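Local structure of ZmpA Glycopeptidase (Clostridium perfringens, 6XSX) at residues 115-121 against 174-180; 240-246 against 258-264; 322-327 against 432-436. The protein is a metalloprotease that acts on glycosylated peptides, represented here by the catalytic M60 peptidase module of a much longer protein. All coordinates share one frame; numbering follows the deposited sequence.

Overall arrangement
Contacts 1 and 2 belong to the same mixed beta sheet: their centres lie about 15 Å apart and their nearest atoms about 6 Å, so they do not touch. Contact 1 lays the approach to a strand against one further along the sheet, whereas contact 2 joins two parallel neighbours. Thr260 of contact 2 also touches Glu282 of helix 277-286, which carries an HExxH sequence; this probably marks the metal site of the M60 family, although no metal is bound to it here. Contact 3 lies far from both, with centres about 34 Å from contact 2 and 48 Å from contact 1, where the helical region meets the C-terminal sheet.

Contact 1 of 3, residues 115-121 against 174-180; sequences AKAGVLY and QLPDVFD
The ring of Tyr121 is met by Asp180 at its edge rather than over a face: Asp180 OD2 lies in the ring plane and accepts a hydrogen bond from Tyr121 OH at 2.7 Å. The two groups come from opposite directions, with ring and carboxylate planes 29° apart, and the hydroxyl reaches OD2 on its syn side, somewhat out of the carboxylate plane. Tyr145 OH is a second partner of OD2, while OD1 is held by Asn189 ND2, so bonds at both oxygens fix the rotation of the buried carboxylate.

Next along the chains, Val119 and Val178 meet tip to tip, Val119 CG1 lying 3.5 Å from Val178 CG1 and 3.8 Å from Val178 CG2. Val178 CG1 stands between its own backbone N and carbonyl carbon (chi1 58°), which leaves both methyls of the fork turned to the same Val119 branch. Pro176 then lies across the backbone of Gly118: Pro176 CB is 3.7 Å from Gly118 CA, and Pro176 CG is 3.6 Å from Gly118 O. Ala117 CB continues the apolar surface, touching Pro176 CD and standing 3.5 Å from Gln174 O. At this end a water donates to Lys116 O at 2.9 Å and to Gln174 O at 2.7 Å, joining two carbonyls that could not bond directly.

Ala115, Ala117 and Val119 all point toward residues 174-180, as alternate positions of an extended chain do, and the end-to-end directions of the segments differ by 39°. Strands 49-56 and 143-149 separate strands 117-123 and 179-182 in the sheet, so the packing is not that of neighbouring strands. Residues 174-178 instead form the return from helix 155-171, completing the beta-alpha-beta crossover between parallel strands 143-149 and 179-182.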
loop_
_atom_site.group_PDB
_atom_site.type_symbol
_atom_site.label_atom_id
_atom_site.label_comp_id
_atom_site.label_asym_id
_atom_site.label_seq_id
_atom_site.Cartn_x
_atom_site.Cartn_y
_atom_site.Cartn_z
ATOM N N ALA A 115 29.256 1.173 -9.280
ATOM C CA ALA A 115 29.714 1.108 -10.658
ATOM C C ALA A 115 28.715 1.815 -11.574
ATOM O O ALA A 115 27.511 1.812 -11.314
ATOM C CB ALA A 115 29.896 -0.338 -11.055
ATOM N N LYS A 116 29.229 2.438 -12.643
ATOM C CA LYS A 116 28.378 3.013 -13.670
ATOM C C LYS A 116 27.960 1.870 -14.588
ATOM O O LYS A 116 28.687 1.494 -15.508
ATOM C CB LYS A 116 29.104 4.140 -14.418
ATOM C CG LYS A 116 29.610 5.286 -13.553
ATOM C CD LYS A 116 28.494 6.119 -12.946
ATOM C CE LYS A 116 28.957 7.490 -12.488
ATOM N NZ LYS A 116 28.961 8.461 -13.611
ATOM N N ALA A 117 26.808 1.270 -14.274
ATOM C CA ALA A 117 26.390 0.047 -14.937
ATOM C C ALA A 117 24.991 -0.304 -14.454
ATOM O O ALA A 117 24.537 0.216 -13.431
ATOM C CB ALA A 117 27.366 -1.062 -14.603
ATOM N N GLY A 118 24.338 -1.215 -15.184
ATOM C CA GLY A 118 23.010 -1.679 -14.821
ATOM C C GLY A 118 22.499 -2.727 -15.803
ATOM O O GLY A 118 23.290 -3.459 -16.392
ATOM N N VAL A 119 21.171 -2.781 -15.968
ATOM C CA VAL A 119 20.507 -3.869 -16.666
ATOM C C VAL A 119 19.573 -3.293 -17.737
ATOM O O VAL A 119 19.270 -2.096 -17.737
ATOM C CB VAL A 119 19.739 -4.770 -15.677
ATOM C CG1 VAL A 119 20.649 -5.385 -14.622
ATOM C CG2 VAL A 119 18.575 -4.035 -15.033
ATOM N N LEU A 120 19.128 -4.175 -18.647
ATOM C CA LEU A 120 18.228 -3.822 -19.733
ATOM C C LEU A 120 16.891 -4.511 -19.508
ATOM O O LEU A 120 16.850 -5.702 -19.192
ATOM C CB LEU A 120 18.802 -4.240 -21.100
ATOM C CG LEU A 120 20.203 -3.735 -21.459
ATOM C CD1 LEU A 120 20.628 -4.288 -22.809
ATOM C CD2 LEU A 120 20.271 -2.213 -21.482
ATOM N N TYR A 121 15.821 -3.722 -19.685
ATOM C CA TYR A 121 14.459 -4.204 -19.824
ATOM C C TYR A 121 13.892 -3.728 -21.161
ATOM O O TYR A 121 14.430 -2.807 -21.781
ATOM C CB TYR A 121 13.588 -3.662 -18.688
ATOM C CG TYR A 121 14.169 -3.799 -17.298
ATOM C CD1 TYR A 121 14.390 -5.045 -16.730
ATOM C CD2 TYR A 121 14.489 -2.674 -16.547
ATOM C CE1 TYR A 121 14.920 -5.176 -15.455
ATOM C CE2 TYR A 121 15.010 -2.784 -15.266
ATOM C CZ TYR A 121 15.218 -4.039 -14.719
ATOM O OH TYR A 121 15.744 -4.148 -13.466
ATOM N N GLN A 174 33.447 -3.450 -12.277
ATOM C CA GLN A 174 32.763 -2.495 -13.139
ATOM C C GLN A 174 31.367 -3.001 -13.506
ATOM O O GLN A 174 30.570 -2.229 -14.048
ATOM C CB GLN A 174 33.496 -2.293 -14.470
ATOM C CG GLN A 174 34.786 -1.483 -14.410
ATOM C CD GLN A 174 35.527 -1.511 -15.733
ATOM O OE1 GLN A 174 35.311 -2.377 -16.593
ATOM N NE2 GLN A 174 36.436 -0.562 -15.911
ATOM N N LEU A 175 31.107 -4.305 -13.296
ATOM C CA LEU A 175 29.798 -4.898 -13.564
ATOM C C LEU A 175 28.784 -4.429 -12.519
ATOM O O LEU A 175 29.161 -4.149 -11.388
ATOM C CB LEU A 175 29.903 -6.428 -13.517
ATOM C CG LEU A 175 30.559 -7.100 -14.721
ATOM C CD1 LEU A 175 30.780 -8.579 -14.435
ATOM C CD2 LEU A 175 29.709 -6.938 -15.974
ATOM N N PRO A 176 27.459 -4.372 -12.824
ATOM C CA PRO A 176 26.468 -3.976 -11.821
ATOM C C PRO A 176 26.240 -5.104 -10.809
ATOM O O PRO A 176 26.146 -6.270 -11.188
ATOM C CB PRO A 176 25.204 -3.762 -12.664
ATOM C CG PRO A 176 25.357 -4.771 -13.776
ATOM C CD PRO A 176 26.842 -4.746 -14.109
ATOM N N ASP A 177 26.163 -4.741 -9.522
ATOM C CA ASP A 177 25.783 -5.669 -8.467
ATOM C C ASP A 177 24.254 -5.723 -8.433
ATOM O O ASP A 177 23.622 -4.855 -7.833
ATOM C CB ASP A 177 26.381 -5.242 -7.114
ATOM C CG ASP A 177 26.242 -6.273 -5.994
ATOM O OD1 ASP A 177 25.572 -7.311 -6.211
ATOM O OD2 ASP A 177 26.799 -6.030 -4.898
ATOM N N VAL A 178 23.665 -6.731 -9.087
ATOM C CA VAL A 178 22.228 -6.717 -9.323
ATOM C C VAL A 178 21.669 -8.137 -9.366
ATOM O O VAL A 178 22.278 -9.013 -9.978
ATOM C CB VAL A 178 21.853 -5.961 -10.617
ATOM C CG1 VAL A 178 22.527 -6.548 -11.853
ATOM C CG2 VAL A 178 20.348 -5.921 -10.832
ATOM N N PHE A 179 20.475 -8.310 -8.766
ATOM C CA PHE A 179 19.633 -9.487 -8.943
ATOM C C PHE A 179 18.172 -9.058 -9.048
ATOM O O PHE A 179 17.700 -8.267 -8.224
ATOM C CB PHE A 179 19.821 -10.465 -7.777
ATOM C CG PHE A 179 18.886 -11.643 -7.801
ATOM C CD1 PHE A 179 19.088 -12.696 -8.684
ATOM C CD2 PHE A 179 17.795 -11.700 -6.947
ATOM C CE1 PHE A 179 18.217 -13.778 -8.712
ATOM C CE2 PHE A 179 16.919 -12.775 -6.979
ATOM C CZ PHE A 179 17.138 -13.819 -7.854
ATOM N N ASP A 180 17.462 -9.586 -10.058
ATOM C CA ASP A 180 16.064 -9.225 -10.274
ATOM C C ASP A 180 15.165 -10.442 -10.093
ATOM O O ASP A 180 15.493 -11.518 -10.583
ATOM C CB ASP A 180 15.816 -8.641 -11.670
ATOM C CG ASP A 180 16.226 -7.185 -11.843
ATOM O OD1 ASP A 180 16.368 -6.488 -10.825
ATOM O OD2 ASP A 180 16.388 -6.748 -13.001
HETATM O O HOH W 1 31.188 0.096 -15.198
#

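Contact 2 of 3, residues 240-246 against 258-264; sequences YISMLKW and GITGFNK. With EDO (1,2-ethanediol), chain H.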
loop_
_atom_site.group_PDB
_atom_site.type_symbol
_atom_site.label_atom_id
_atom_site.label_comp_id
_atom_site.label_asym_id
_atom_site.label_seq_id
_atom_site.Cartn_x
_atom_site.Cartn_y
_atom_site.Cartn_z
ATOM N N TYR A 240 4.685 -3.691 -11.502
ATOM C CA TYR A 240 4.995 -2.869 -10.343
ATOM C C TYR A 240 6.449 -3.139 -9.978
ATOM O O TYR A 240 6.896 -4.287 -10.060
ATOM C CB TYR A 240 4.074 -3.197 -9.161
ATOM C CG TYR A 240 4.187 -2.198 -8.034
ATOM C CD1 TYR A 240 3.328 -1.108 -7.945
ATOM C CD2 TYR A 240 5.197 -2.303 -7.095
ATOM C CE1 TYR A 240 3.456 -0.172 -6.927
ATOM C CE2 TYR A 240 5.345 -1.375 -6.079
ATOM C CZ TYR A 240 4.466 -0.310 -5.989
ATOM O OH TYR A 240 4.619 0.602 -4.983
ATOM N N ILE A 241 7.163 -2.083 -9.567
ATOM C CA ILE A 241 8.598 -2.166 -9.323
ATOM C C ILE A 241 8.913 -1.705 -7.901
ATOM O O ILE A 241 8.547 -0.593 -7.514
ATOM C CB ILE A 241 9.375 -1.309 -10.347
ATOM C CG1 ILE A 241 9.092 -1.753 -11.787
ATOM C CG2 ILE A 241 10.872 -1.309 -10.032
ATOM C CD1 ILE A 241 9.220 -0.641 -12.808
ATOM N N SER A 242 9.608 -2.573 -7.151
ATOM C CA SER A 242 10.324 -2.197 -5.939
ATOM C C SER A 242 11.821 -2.308 -6.213
ATOM O O SER A 242 12.298 -3.362 -6.626
ATOM C CB SER A 242 9.931 -3.065 -4.765
ATOM O OG SER A 242 8.524 -3.230 -4.718
ATOM N N MET A 243 12.561 -1.218 -6.014
ATOM C CA MET A 243 13.975 -1.236 -6.358
ATOM C C MET A 243 14.799 -0.561 -5.264
ATOM O O MET A 243 14.308 0.299 -4.530
ATOM C CB MET A 243 14.233 -0.535 -7.698
ATOM C CG MET A 243 13.859 0.931 -7.692
ATOM S SD MET A 243 14.597 1.886 -9.047
ATOM C CE MET A 243 13.484 1.493 -10.394
ATOM N N LEU A 244 16.059 -0.996 -5.164
ATOM C CA LEU A 244 17.041 -0.396 -4.287
ATOM C C LEU A 244 17.284 1.033 -4.758
ATOM O O LEU A 244 17.481 1.271 -5.950
ATOM C CB LEU A 244 18.315 -1.238 -4.396
ATOM C CG LEU A 244 19.544 -0.712 -3.659
ATOM C CD1 LEU A 244 19.269 -0.613 -2.163
ATOM C CD2 LEU A 244 20.745 -1.612 -3.929
ATOM N N LYS A 245 17.261 1.971 -3.808
ATOM C CA LYS A 245 17.581 3.358 -4.102
ATOM C C LYS A 245 18.476 3.901 -2.994
ATOM O O LYS A 245 18.478 3.393 -1.874
ATOM C CB LYS A 245 16.304 4.196 -4.166
ATOM C CG LYS A 245 15.401 3.967 -5.365
ATOM C CD LYS A 245 14.354 5.060 -5.474
ATOM C CE LYS A 245 13.278 4.743 -6.488
ATOM N NZ LYS A 245 12.364 5.894 -6.646
ATOM N N TRP A 246 19.213 4.964 -3.316
ATOM C CA TRP A 246 20.060 5.607 -2.329
ATOM C C TRP A 246 19.228 6.669 -1.615
ATOM O O TRP A 246 19.023 7.753 -2.151
ATOM C CB TRP A 246 21.295 6.195 -3.029
ATOM C CG TRP A 246 22.214 6.985 -2.148
ATOM C CD1 TRP A 246 22.573 6.698 -0.863
ATOM C CD2 TRP A 246 22.943 8.174 -2.511
ATOM N NE1 TRP A 246 23.448 7.640 -0.392
ATOM C CE2 TRP A 246 23.704 8.551 -1.385
ATOM C CE3 TRP A 246 23.026 8.958 -3.670
ATOM C CZ2 TRP A 246 24.517 9.686 -1.386
ATOM C CZ3 TRP A 246 23.836 10.075 -3.675
ATOM C CH2 TRP A 246 24.573 10.435 -2.542
ATOM N N GLY A 258 4.641 3.985 -10.157
ATOM C CA GLY A 258 4.529 2.550 -9.954
ATOM C C GLY A 258 5.837 1.929 -9.473
ATOM O O GLY A 258 6.119 0.769 -9.761
ATOM N N ILE A 259 6.626 2.715 -8.737
ATOM C CA ILE A 259 7.894 2.251 -8.198
ATOM C C ILE A 259 7.899 2.504 -6.692
ATOM O O ILE A 259 7.604 3.618 -6.257
ATOM C CB ILE A 259 9.069 2.971 -8.901
ATOM C CG1 ILE A 259 9.161 2.590 -10.383
ATOM C CG2 ILE A 259 10.384 2.727 -8.170
ATOM C CD1 ILE A 259 9.826 3.634 -11.273
ATOM N N THR A 260 8.250 1.468 -5.917
ATOM C CA THR A 260 8.649 1.636 -4.526
ATOM C C THR A 260 10.177 1.629 -4.432
ATOM O O THR A 260 10.840 0.720 -4.930
ATOM C CB THR A 260 8.076 0.532 -3.625
ATOM O OG1 THR A 260 6.669 0.739 -3.487
ATOM C CG2 THR A 260 8.740 0.481 -2.263
ATOM N N GLY A 261 10.732 2.666 -3.806
ATOM C CA GLY A 261 12.158 2.704 -3.519
ATOM C C GLY A 261 12.392 2.315 -2.065
ATOM O O GLY A 261 11.586 2.669 -1.213
ATOM N N PHE A 262 13.455 1.543 -1.809
ATOM C CA PHE A 262 13.852 1.167 -0.460
ATOM C C PHE A 262 15.372 1.290 -0.379
ATOM O O PHE A 262 16.058 1.160 -1.390
ATOM C CB PHE A 262 13.381 -0.252 -0.119
ATOM C CG PHE A 262 13.772 -1.295 -1.139
ATOM C CD1 PHE A 262 15.077 -1.779 -1.208
ATOM C CD2 PHE A 262 12.846 -1.769 -2.060
ATOM C CE1 PHE A 262 15.438 -2.708 -2.175
ATOM C CE2 PHE A 262 13.201 -2.721 -3.008
ATOM C CZ PHE A 262 14.500 -3.179 -3.077
ATOM N N ASN A 263 15.888 1.528 0.828
ATOM C CA ASN A 263 17.314 1.734 1.026
ATOM C C ASN A 263 17.999 0.377 1.202
ATOM O O ASN A 263 17.329 -0.656 1.292
ATOM C CB ASN A 263 17.569 2.685 2.204
ATOM C CG ASN A 263 18.816 3.538 2.049
ATOM O OD1 ASN A 263 19.705 3.250 1.239
ATOM N ND2 ASN A 263 18.886 4.608 2.828
ATOM N N LYS A 264 19.339 0.415 1.299
ATOM C CA LYS A 264 20.214 -0.751 1.312
ATOM C C LYS A 264 19.783 -1.763 2.371
ATOM O O LYS A 264 19.757 -2.966 2.109
ATOM C CB LYS A 264 21.665 -0.324 1.576
ATOM C CG LYS A 264 22.715 -1.406 1.355
ATOM C CD LYS A 264 24.076 -1.106 1.974
ATOM C CE LYS A 264 24.985 -0.305 1.072
ATOM N NZ LYS A 264 26.140 0.263 1.815
HETATM C C1 EDO H . 5.871 -5.228 -0.613
HETATM O O1 EDO H . 7.090 -5.846 -0.181
HETATM C C2 EDO H . 5.833 -4.632 -1.985
HETATM O O2 EDO H . 6.871 -3.694 -2.287
HETATM O O HOH W 2 9.860 5.428 -5.668
#
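Ile241 and Thr260 are linked by a rung of a parallel ladder, Thr260 N donating to Ile241 O at 2.6 Å. The other rungs are Ile241 N to Gly258 O at 3.0 Å, Met243 N to Thr260 O at 2.8 Å, Phe262 N to Met243 O at 3.1 Å and Lys245 N to Phe262 O at 2.8 Å. Donors thus come alternately from the two chains. The opposite edge of strand 240-244 bonds to strand 186-190, through Leu187 and Asn189.

Side chains extend this network. Tyr240 OH and Thr260 OG1 share a short hydrogen bond of 2.5 Å, with OG1 at the edge of the ring and Gly258 O over one face. Asn286 ND2 serves both Tyr240 OH and Ile259 O, while Asn286 OD1 accepts from Gly258 N. The extended chain of Lys245 passes Gly261 CA and brings NZ 2.7 Å from a water that donates to Ile259 O; Asn86 OD1 also holds NZ. Ser242 OG shares a hydrogen bond of 3.0 Å with O2 of a 1,2-ethanediol, probably from the crystallisation liquor.

Phe262 CG stands between its backbone N and carbonyl carbon (chi1 52°), which lays the ring over the Met243-Leu244 peptide. These parallel strands lie beside helix 277-286, where Thr260 touches Glu282 of the HExxH sequence, consistent with a sheet bordering the M60 active site.

Contact 3 of 3, residues 322-327 against 432-436; sequences WERNIL and WYAND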
loop_
_atom_site.group_PDB
_atom_site.type_symbol
_atom_site.label_atom_id
_atom_site.label_comp_id
_atom_site.label_asym_id
_atom_site.label_seq_id
_atom_site.Cartn_x
_atom_site.Cartn_y
_atom_site.Cartn_z
ATOM N N TRP A 322 -5.952 6.195 19.079
ATOM C CA TRP A 322 -7.308 5.884 19.509
ATOM C C TRP A 322 -7.577 6.588 20.837
ATOM O O TRP A 322 -8.568 7.309 20.963
ATOM C CB TRP A 322 -7.537 4.374 19.633
ATOM C CG TRP A 322 -7.462 3.568 18.368
ATOM C CD1 TRP A 322 -6.604 2.535 18.116
ATOM C CD2 TRP A 322 -8.304 3.676 17.205
ATOM N NE1 TRP A 322 -6.850 1.989 16.887
ATOM C CE2 TRP A 322 -7.889 2.669 16.301
ATOM C CE3 TRP A 322 -9.373 4.509 16.843
ATOM C CZ2 TRP A 322 -8.496 2.487 15.057
ATOM C CZ3 TRP A 322 -9.973 4.326 15.614
ATOM C CH2 TRP A 322 -9.540 3.326 14.735
ATOM N N GLU A 323 -6.655 6.404 21.794
ATOM C CA GLU A 323 -6.834 6.884 23.158
ATOM C C GLU A 323 -6.451 8.362 23.296
ATOM O O GLU A 323 -7.071 9.088 24.074
ATOM C CB GLU A 323 -6.086 5.993 24.159
ATOM C CG GLU A 323 -6.641 4.572 24.264
ATOM C CD GLU A 323 -8.082 4.450 24.747
ATOM O OE1 GLU A 323 -8.422 5.097 25.745
ATOM O OE2 GLU A 323 -8.871 3.701 24.131
ATOM N N ARG A 324 -5.422 8.809 22.565
ATOM C CA ARG A 324 -4.921 10.168 22.724
ATOM C C ARG A 324 -5.806 11.186 22.005
ATOM O O ARG A 324 -5.848 12.352 22.393
ATOM C CB ARG A 324 -3.506 10.310 22.153
ATOM C CG ARG A 324 -2.401 9.822 23.078
ATOM C CD ARG A 324 -1.056 9.969 22.396
ATOM N NE ARG A 324 -0.009 9.655 23.353
ATOM C CZ ARG A 324 1.300 9.805 23.145
ATOM N NH1 ARG A 324 1.746 10.291 21.996
ATOM N NH2 ARG A 324 2.157 9.477 24.098
ATOM N N ASN A 325 -6.488 10.753 20.940
ATOM C CA ASN A 325 -7.019 11.688 19.962
ATOM C C ASN A 325 -8.471 11.370 19.620
ATOM O O ASN A 325 -9.347 12.215 19.798
ATOM C CB ASN A 325 -6.207 11.665 18.664
ATOM C CG ASN A 325 -5.141 12.736 18.605
ATOM O OD1 ASN A 325 -5.348 13.779 17.977
ATOM N ND2 ASN A 325 -4.004 12.491 19.248
ATOM N N ILE A 326 -8.697 10.164 19.083
ATOM C CA ILE A 326 -9.892 9.878 18.310
ATOM C C ILE A 326 -11.061 9.650 19.258
ATOM O O ILE A 326 -12.065 10.350 19.178
ATOM C CB ILE A 326 -9.662 8.682 17.356
ATOM C CG1 ILE A 326 -8.542 8.978 16.354
ATOM C CG2 ILE A 326 -10.958 8.302 16.645
ATOM C CD1 ILE A 326 -7.817 7.759 15.833
ATOM N N LEU A 327 -10.912 8.676 20.157
ATOM C CA LEU A 327 -12.029 8.168 20.935
ATOM C C LEU A 327 -12.549 9.208 21.927
ATOM O O LEU A 327 -13.762 9.369 22.033
ATOM C CB LEU A 327 -11.647 6.836 21.590
ATOM C CG LEU A 327 -11.485 5.673 20.606
ATOM C CD1 LEU A 327 -11.076 4.404 21.338
ATOM C CD2 LEU A 327 -12.771 5.439 19.818
ATOM N N TRP A 432 -18.524 5.531 15.429
ATOM C CA TRP A 432 -17.313 6.265 15.774
ATOM C C TRP A 432 -16.589 5.647 16.970
ATOM O O TRP A 432 -15.525 6.129 17.349
ATOM C CB TRP A 432 -17.593 7.754 16.011
ATOM C CG TRP A 432 -18.812 7.993 16.853
ATOM C CD1 TRP A 432 -18.856 8.162 18.206
ATOM C CD2 TRP A 432 -20.175 8.056 16.396
ATOM N NE1 TRP A 432 -20.148 8.341 18.624
ATOM C CE2 TRP A 432 -20.981 8.282 17.537
ATOM C CE3 TRP A 432 -20.792 7.947 15.140
ATOM C CZ2 TRP A 432 -22.370 8.403 17.455
ATOM C CZ3 TRP A 432 -22.166 8.055 15.062
ATOM C CH2 TRP A 432 -22.942 8.283 16.204
ATOM N N TYR A 433 -17.147 4.583 17.560
ATOM C CA TYR A 433 -16.439 3.874 18.620
ATOM C C TYR A 433 -15.585 2.737 18.049
ATOM O O TYR A 433 -14.875 2.073 18.803
ATOM C CB TYR A 433 -17.398 3.343 19.693
ATOM C CG TYR A 433 -18.060 4.368 20.589
ATOM C CD1 TYR A 433 -17.504 5.624 20.793
ATOM C CD2 TYR A 433 -19.227 4.067 21.277
ATOM C CE1 TYR A 433 -18.110 6.566 21.609
ATOM C CE2 TYR A 433 -19.846 4.996 22.102
ATOM C CZ TYR A 433 -19.284 6.250 22.271
ATOM O OH TYR A 433 -19.879 7.176 23.079
ATOM N N ALA A 434 -15.644 2.503 16.725
ATOM C CA ALA A 434 -14.849 1.440 16.121
ATOM C C ALA A 434 -13.370 1.664 16.425
ATOM O O ALA A 434 -12.901 2.803 16.416
ATOM C CB ALA A 434 -15.071 1.366 14.624
ATOM N N ASN A 435 -12.660 0.562 16.690
ATOM C CA ASN A 435 -11.224 0.580 16.934
ATOM C C ASN A 435 -10.647 -0.808 16.655
ATOM O O ASN A 435 -11.392 -1.765 16.451
ATOM C CB ASN A 435 -10.888 1.130 18.326
ATOM C CG ASN A 435 -11.291 0.196 19.444
ATOM O OD1 ASN A 435 -10.598 -0.781 19.704
ATOM N ND2 ASN A 435 -12.408 0.476 20.104
ATOM N N ASP A 436 -9.311 -0.899 16.647
ATOM C CA ASP A 436 -8.570 -2.082 16.247
ATOM C C ASP A 436 -8.922 -3.318 17.074
ATOM O O ASP A 436 -8.711 -4.430 16.591
ATOM C CB ASP A 436 -7.057 -1.823 16.199
ATOM C CG ASP A 436 -6.644 -0.822 15.131
ATOM O OD1 ASP A 436 -7.424 -0.596 14.202
ATOM O OD2 ASP A 436 -5.559 -0.257 15.253
#
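At the capped entry to helix 437-440, Asn435 and Asp436 meet the indole of Trp322 on helix 321-331. Trp322 CG lies anti to the carbonyl carbon (chi1 -65°), which carries the indole toward these two residues. Asn435 OD1 caps Lys437 N, while its backbone lies over the indole: Asn435 CA makes a CH-pi contact over the face, 3.8 Å from the centroid of the Trp322 six-membered ring. Asn435 CB covers the same indole near the ring fusion.

At the edge, Trp322 NE1 donates to Asp436 OD2 at 3.1 Å in a nearly straight bond of 167°. The acceptor lies in the indole plane, yet the donor stands above the carboxylate, the two planes being 88° apart. Ser314 OG and Thr317 OG1 also bond OD2, and Trp356 NE1 bonds OD1, so the buried carboxylate is gripped at both oxygens.

Leu327 CD2 packs on the chain at 3.8 Å from Trp432 O. Leu327 also closes a wider pi-type turn, its N bonded to Trp322 O at 2.8 Å. Asn435 ND2 bonds Tyr433 O and Ile479 O, and Tyr433 stacks on Phe492. The capped helix entry therefore joins the helical region to the C-terminal antiparallel sheet.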